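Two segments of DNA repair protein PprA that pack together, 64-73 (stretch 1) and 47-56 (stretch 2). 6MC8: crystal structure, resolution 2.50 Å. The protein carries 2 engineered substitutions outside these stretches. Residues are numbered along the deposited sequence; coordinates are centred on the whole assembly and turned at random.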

# COMPACT_ATOMS: atom_id res chain seq x y z
N THR A 64 7.21 -9.79 -29.56
CA THR A 64 6.13 -10.72 -29.25
C THR A 64 6.68 -12.01 -28.65
O THR A 64 6.09 -12.57 -27.71
CB THR A 64 5.31 -10.99 -30.51
OG1 THR A 64 4.74 -9.76 -30.98
CG2 THR A 64 4.19 -11.98 -30.27
N LEU A 65 7.82 -12.48 -29.16
CA LEU A 65 8.43 -13.71 -28.65
C LEU A 65 8.94 -13.53 -27.23
O LEU A 65 8.74 -14.40 -26.38
CB LEU A 65 9.56 -14.15 -29.57
CG LEU A 65 9.19 -14.71 -30.94
CD1 LEU A 65 10.44 -14.89 -31.77
CD2 LEU A 65 8.48 -16.03 -30.77
N GLU A 66 9.60 -12.41 -26.95
CA GLU A 66 10.15 -12.17 -25.62
C GLU A 66 9.04 -11.90 -24.60
O GLU A 66 9.22 -12.14 -23.41
CB GLU A 66 11.15 -11.02 -25.66
CG GLU A 66 12.47 -11.39 -26.31
CD GLU A 66 13.37 -10.20 -26.53
OE1 GLU A 66 12.91 -9.06 -26.34
OE2 GLU A 66 14.54 -10.41 -26.90
N ALA A 67 7.90 -11.40 -25.06
CA ALA A 67 6.76 -11.24 -24.17
C ALA A 67 6.17 -12.60 -23.78
O ALA A 67 5.72 -12.79 -22.65
CB ALA A 67 5.69 -10.36 -24.81
N GLN A 68 6.19 -13.55 -24.71
CA GLN A 68 5.71 -14.89 -24.40
C GLN A 68 6.72 -15.66 -23.57
O GLN A 68 6.34 -16.46 -22.71
CB GLN A 68 5.38 -15.64 -25.69
CG GLN A 68 4.72 -16.98 -25.50
CD GLN A 68 3.33 -16.86 -24.92
OE1 GLN A 68 2.59 -15.94 -25.24
NE2 GLN A 68 2.96 -17.81 -24.08
N LEU A 69 8.00 -15.38 -23.76
CA LEU A 69 9.07 -16.03 -22.97
C LEU A 69 8.96 -15.60 -21.51
O LEU A 69 9.10 -16.42 -20.64
CB LEU A 69 10.43 -15.67 -23.57
CG LEU A 69 10.80 -16.43 -24.82
CD1 LEU A 69 12.13 -15.95 -25.33
CD2 LEU A 69 10.89 -17.89 -24.55
N THR A 70 8.70 -14.33 -21.31
CA THR A 70 8.50 -13.72 -20.00
C THR A 70 7.23 -14.26 -19.36
O THR A 70 7.24 -14.45 -18.20
CB THR A 70 8.48 -12.20 -20.16
OG1 THR A 70 9.76 -11.90 -20.68
CG2 THR A 70 8.25 -11.46 -18.87
N GLN A 71 6.19 -14.44 -20.15
CA GLN A 71 4.91 -14.92 -19.61
C GLN A 71 5.09 -16.34 -19.11
O GLN A 71 4.64 -16.62 -18.04
CB GLN A 71 3.79 -14.77 -20.64
CG GLN A 71 2.49 -15.42 -20.22
CD GLN A 71 1.38 -15.34 -21.23
OE1 GLN A 71 1.06 -16.29 -21.91
NE2 GLN A 71 0.76 -14.19 -21.34
N GLU A 72 5.83 -17.16 -19.85
CA GLU A 72 5.98 -18.56 -19.48
C GLU A 72 6.99 -18.73 -18.35
O GLU A 72 6.87 -19.66 -17.54
CB GLU A 72 6.39 -19.36 -20.71
CG GLU A 72 5.29 -19.44 -21.75
CD GLU A 72 5.70 -20.20 -22.99
OE1 GLU A 72 6.89 -20.55 -23.10
OE2 GLU A 72 4.83 -20.44 -23.85
N LEU A 73 7.99 -17.85 -18.28
CA LEU A 73 8.95 -17.88 -17.18
C LEU A 73 8.30 -17.49 -15.86
O LEU A 73 8.62 -18.06 -14.81
CB LEU A 73 10.12 -16.97 -17.49
CG LEU A 73 11.26 -16.85 -16.47
CD1 LEU A 73 12.05 -18.13 -16.35
CD2 LEU A 73 12.16 -15.70 -16.84
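Stretch 2 (47-56) GLQSDVQALA

Stretch 1 is helical throughout, part of a longer helix that begins before Thr64 and runs on past Leu73; its backbone bonds follow the i to i+4 pattern, from Gln68 N to Thr64 O (3.2 Å) to Leu73 N to Leu69 O (3.0 Å). Stretch 2 changes conformation partway. Leu48, Gln49 and Ser50 are extended, with phi/psi of -92/144, -104/110 and -75/141, Asp51 turns at -104/5, and a helix occupies 52-56 and continues beyond. Gly47 has phi/psi of 89/11, where a CB would be jammed against the carbonyl O of the preceding residue. The two helix axes approach to 9.7 Å, and their N-to-C directions differ by 172°, so the helices run nearly antiparallel. The register agrees: the CA of Leu65 lies 6.1 Å from the CA of Val52, whereas the CA of Glu72, seven residues on, lies 7.1 Å from the CA of Ser50. Together the stretches bury 506 Å², both sides summed.

At the start of stretch 1, Thr64 directs its CA-to-CB bond toward stretch 2, but its closest side-chain approach is Thr64 CG2 to Leu55 CD1, 4.6 Å. Leu65 makes the first close contact. Its CA-to-CB bond points sideways, yet the m,t rotamer (chi1 -72°, chi2 171°) brings the side-chain end nearer. Leu65 CD2 lies 3.4 Å from Val52 O and 3.5 Å from Ala56 N, two atoms that are themselves joined by a helical hydrogen bond of 3.0 Å. Leu65 CD2 also packs against Val52 CG1 at 3.9 Å and against Leu55 CB and Ala56 CB, both at 3.8 Å, so it rests on the first turn of the opposing helix. The CA-to-CB bond of Glu66 points away, and Ala67 is out of reach.

One turn later, the CA-to-CB bond of Gln68 points toward stretch 2. Gln68 CG is 3.7 Å from both Val52 CG2 and Leu55 CD1, while Gln68 NE2 lies 4.1 Å from Asp51 CB and donates to Glu72 OE2 at 3.2 Å. Leu69 adds an apolar contact, Leu69 CD2 to Val52 CG2 at 3.6 Å. Val52 is a knob in the hole formed by Leu65, Gln68, Leu69 and Glu72, with Glu72 OE1 3.4 Å from Val52 CG2.

Thr70 is out of reach and Gln71 makes no contact, but Glu72 supplies the polar anchor. With chi1 -68° and chi2 178°, its carboxylate extends to the residues that precede the second helix. Ser50 OG donates to Glu72 OE1 at 2.5 Å, and Asp51 N donates to Glu72 OE2 at 2.8 Å with a nearly straight N-H...acceptor angle of 169°. Each carboxylate oxygen thus receives a hydrogen bond from stretch 2. Ser50 also caps the helix, its OG accepting a weak bond from Val52 N (3.5 Å, 168°), which links the anchor to the helix start. Nearer its backbone, Glu72 meets the extended segment: Leu48 CD2 lies 3.5 Å from Glu72 O and 3.7 Å from Glu72 CB. The CA-to-CB bond of Leu73 points away, ending the contact.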

# COMPACT_ATOMS: atom_id res chain seq x y z
N GLY A 47 4.80 -27.83 -15.98
CA GLY A 47 3.52 -28.20 -16.54
C GLY A 47 3.07 -27.37 -17.71
O GLY A 47 1.91 -27.48 -18.12
N LEU A 48 3.94 -26.54 -18.27
CA LEU A 48 3.56 -25.65 -19.36
C LEU A 48 3.81 -26.31 -20.71
O LEU A 48 4.80 -27.02 -20.89
CB LEU A 48 4.33 -24.34 -19.29
CG LEU A 48 3.94 -23.22 -18.33
CD1 LEU A 48 4.35 -23.50 -16.90
CD2 LEU A 48 4.55 -21.94 -18.81
N GLN A 49 2.93 -26.03 -21.64
CA GLN A 49 3.17 -26.37 -23.06
C GLN A 49 3.53 -25.03 -23.69
O GLN A 49 2.68 -24.21 -23.84
CB GLN A 49 1.95 -27.05 -23.66
CG GLN A 49 1.93 -28.55 -23.44
CD GLN A 49 0.59 -29.10 -23.82
OE1 GLN A 49 -0.41 -28.48 -23.57
NE2 GLN A 49 0.56 -30.25 -24.45
N SER A 50 4.78 -24.85 -24.07
CA SER A 50 5.28 -23.56 -24.52
C SER A 50 4.79 -23.23 -25.92
O SER A 50 4.70 -24.10 -26.79
CB SER A 50 6.81 -23.55 -24.49
OG SER A 50 7.33 -22.30 -24.90
N ASP A 51 4.46 -21.96 -26.12
CA ASP A 51 3.95 -21.47 -27.39
C ASP A 51 4.98 -20.71 -28.20
O ASP A 51 4.64 -20.18 -29.26
CB ASP A 51 2.73 -20.58 -27.16
CG ASP A 51 1.52 -21.35 -26.69
OD1 ASP A 51 1.37 -22.52 -27.07
OD2 ASP A 51 0.71 -20.77 -25.95
N VAL A 52 6.23 -20.64 -27.74
CA VAL A 52 7.19 -19.69 -28.30
C VAL A 52 7.69 -20.17 -29.66
O VAL A 52 7.88 -19.37 -30.58
CB VAL A 52 8.35 -19.47 -27.31
CG1 VAL A 52 9.31 -18.42 -27.83
CG2 VAL A 52 7.80 -19.06 -25.96
N GLN A 53 7.89 -21.48 -29.81
CA GLN A 53 8.28 -22.03 -31.10
C GLN A 53 7.16 -21.88 -32.13
O GLN A 53 7.42 -21.64 -33.31
CB GLN A 53 8.67 -23.50 -30.95
CG GLN A 53 9.23 -24.15 -32.21
CD GLN A 53 10.57 -23.57 -32.62
OE1 GLN A 53 10.65 -22.77 -33.55
NE2 GLN A 53 11.62 -23.99 -31.94
N ALA A 54 5.91 -21.98 -31.68
CA ALA A 54 4.78 -21.83 -32.60
C ALA A 54 4.59 -20.37 -32.99
O ALA A 54 4.13 -20.08 -34.11
CB ALA A 54 3.51 -22.38 -31.96
N LEU A 55 4.93 -19.44 -32.11
CA LEU A 55 4.83 -18.03 -32.46
C LEU A 55 5.96 -17.61 -33.39
O LEU A 55 5.76 -16.77 -34.27
CB LEU A 55 4.84 -17.16 -31.20
CG LEU A 55 3.60 -17.19 -30.31
CD1 LEU A 55 3.88 -16.43 -29.04
CD2 LEU A 55 2.42 -16.57 -31.02
N ALA A 56 7.14 -18.20 -33.21
CA ALA A 56 8.27 -17.87 -34.08
C ALA A 56 8.05 -18.39 -35.49
O ALA A 56 8.39 -17.73 -36.47
CB ALA A 56 9.56 -18.44 -33.49